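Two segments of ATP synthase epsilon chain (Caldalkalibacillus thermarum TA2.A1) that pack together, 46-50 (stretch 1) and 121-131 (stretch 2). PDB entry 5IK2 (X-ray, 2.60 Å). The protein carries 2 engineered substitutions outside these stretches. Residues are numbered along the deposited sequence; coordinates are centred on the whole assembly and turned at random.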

# COMPACT_ATOMS: atom_id res chain seq x y z
N LYS H 46 -1.33 35.94 62.45
CA LYS H 46 0.03 35.43 62.30
C LYS H 46 -0.03 34.05 61.65
O LYS H 46 -1.05 33.36 61.75
CB LYS H 46 0.73 35.31 63.65
CG LYS H 46 0.96 36.64 64.36
CD LYS H 46 1.62 36.43 65.72
CE LYS H 46 1.86 37.75 66.42
NZ LYS H 46 2.51 37.57 67.75
N THR H 47 1.05 33.67 60.98
CA THR H 47 1.18 32.32 60.43
C THR H 47 1.24 31.35 61.61
O THR H 47 2.25 31.29 62.32
CB THR H 47 2.42 32.19 59.53
OG1 THR H 47 2.27 33.04 58.39
CG2 THR H 47 2.61 30.75 59.05
N ALA H 48 0.15 30.62 61.82
CA ALA H 48 -0.01 29.75 62.98
C ALA H 48 -1.17 28.76 62.77
O ALA H 48 -1.94 28.91 61.82
CB ALA H 48 -0.26 30.59 64.23
N PRO H 49 -1.28 27.73 63.64
CA PRO H 49 -2.45 26.84 63.56
C PRO H 49 -3.74 27.52 64.02
O PRO H 49 -3.73 28.23 65.03
CB PRO H 49 -2.08 25.69 64.51
CG PRO H 49 -0.61 25.78 64.72
CD PRO H 49 -0.29 27.24 64.62
N VAL H 50 -4.83 27.30 63.28
CA VAL H 50 -6.17 27.72 63.69
C VAL H 50 -6.88 26.51 64.28
O VAL H 50 -7.10 25.52 63.58
CB VAL H 50 -6.98 28.28 62.50
CG1 VAL H 50 -8.40 28.66 62.93
CG2 VAL H 50 -6.27 29.47 61.88
N LEU H 121 9.56 30.22 56.03
CA LEU H 121 9.97 29.36 57.14
C LEU H 121 8.82 29.12 58.13
O LEU H 121 8.62 28.00 58.59
CB LEU H 121 11.17 29.96 57.88
CG LEU H 121 11.70 29.25 59.13
CD1 LEU H 121 12.07 27.81 58.84
CD2 LEU H 121 12.89 30.01 59.70
N GLU H 122 8.08 30.18 58.45
CA GLU H 122 6.90 30.09 59.32
C GLU H 122 5.79 29.23 58.72
O GLU H 122 5.11 28.50 59.45
CB GLU H 122 6.36 31.49 59.65
CG GLU H 122 7.20 32.25 60.65
CD GLU H 122 6.82 33.71 60.80
OE1 GLU H 122 5.75 34.12 60.28
OE2 GLU H 122 7.58 34.46 61.44
N ARG H 123 5.60 29.32 57.40
CA ARG H 123 4.65 28.47 56.67
C ARG H 123 5.02 26.99 56.79
O ARG H 123 4.15 26.15 56.99
CB ARG H 123 4.61 28.87 55.19
CG ARG H 123 3.57 28.12 54.35
CD ARG H 123 3.70 28.48 52.88
NE ARG H 123 3.36 29.87 52.61
CZ ARG H 123 3.41 30.45 51.41
NH1 ARG H 123 3.79 29.77 50.33
NH2 ARG H 123 3.07 31.73 51.28
N ALA H 124 6.32 26.70 56.68
CA ALA H 124 6.82 25.32 56.75
C ALA H 124 6.69 24.72 58.15
O ALA H 124 6.25 23.58 58.29
CB ALA H 124 8.27 25.27 56.30
N GLU H 125 7.08 25.48 59.18
CA GLU H 125 7.03 25.00 60.57
C GLU H 125 5.60 24.78 61.08
O GLU H 125 5.34 23.82 61.80
CB GLU H 125 7.79 25.94 61.50
CG GLU H 125 9.30 25.90 61.30
CD GLU H 125 10.07 26.77 62.28
OE1 GLU H 125 9.63 27.90 62.57
OE2 GLU H 125 11.13 26.31 62.76
N VAL H 126 4.68 25.67 60.69
CA VAL H 126 3.26 25.53 61.04
C VAL H 126 2.63 24.32 60.36
O VAL H 126 1.80 23.63 60.96
CB VAL H 126 2.47 26.83 60.74
CG1 VAL H 126 0.96 26.63 60.83
CG2 VAL H 126 2.90 27.94 61.70
N ARG H 127 3.01 24.06 59.11
CA ARG H 127 2.59 22.83 58.40
C ARG H 127 3.06 21.55 59.09
O ARG H 127 2.34 20.55 59.10
CB ARG H 127 3.08 22.85 56.94
CG ARG H 127 2.21 23.68 56.01
CD ARG H 127 2.85 23.84 54.65
NE ARG H 127 1.96 24.49 53.69
CZ ARG H 127 2.29 24.85 52.44
NH1 ARG H 127 3.52 24.63 51.97
NH2 ARG H 127 1.39 25.43 51.66
N LEU H 128 4.27 21.58 59.66
CA LEU H 128 4.81 20.45 60.42
C LEU H 128 4.12 20.25 61.77
O LEU H 128 3.87 19.11 62.18
CB LEU H 128 6.33 20.61 60.62
CG LEU H 128 7.16 20.54 59.33
CD1 LEU H 128 8.52 21.19 59.52
CD2 LEU H 128 7.31 19.10 58.84
N GLN H 129 3.81 21.35 62.47
CA GLN H 129 3.06 21.31 63.74
C GLN H 129 1.68 20.65 63.59
O GLN H 129 1.30 19.81 64.40
CB GLN H 129 2.87 22.71 64.32
CG GLN H 129 4.11 23.32 64.96
CD GLN H 129 3.89 24.76 65.41
OE1 GLN H 129 2.82 25.11 65.92
NE2 GLN H 129 4.90 25.60 65.22
N VAL H 130 0.95 21.05 62.55
CA VAL H 130 -0.40 20.54 62.29
C VAL H 130 -0.36 19.09 61.76
O VAL H 130 -1.29 18.32 62.00
CB VAL H 130 -1.18 21.48 61.33
CG1 VAL H 130 -2.54 20.90 60.96
CG2 VAL H 130 -1.36 22.84 61.98
N ALA H 131 0.72 18.73 61.06
CA ALA H 131 0.93 17.35 60.60
C ALA H 131 1.22 16.37 61.75
O ALA H 131 0.76 15.23 61.72
CB ALA H 131 2.04 17.29 59.57

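A short strand and the loop residue before it can pack on a helix without a single hydrogen bond between them, provided small apolar groups fill the space, and these two segments of the ATP synthase epsilon chain illustrate the point. The helix satisfies its own backbone, as in the bond from Val126 N to Glu122 O, so it offers mainly side-chain surface, with some backbone where Thr47 rests. Val126, buried, is central. Its CA-to-CB bond points toward the other stretch, and with chi1 at 168° (t) both methyls are used: Val126 CG2 lies 3.5 Å from Thr47 O, while Val126 CG1 reaches 3.6 Å from Ala48 C and 4.0 Å from Pro49 CD. Thr47, with chi1 at -64° (m), directs its methyl rather than its hydroxyl at the helix; Thr47 CG2 sits 3.4 Å from Glu122 O and 3.9 Å from Glu122 CB. Ala48, also buried, turns its single methyl away, leaving its backbone against Val126. The CA-to-CB bond of Pro49 points sideways, yet its ring, puckered C-gamma exo, meets two further helical residues: Pro49 CG is 3.7 Å from Gln129 OE1, and Pro49 CB is 3.9 Å from Val130 CG2, presented by another t rotamer. Glu122 is partly exposed and Gln129 exposed, both m then t, so their polar ends need not be buried while carbon or amide surface touches the partner. The contact is modest, burying 292 Å² in total.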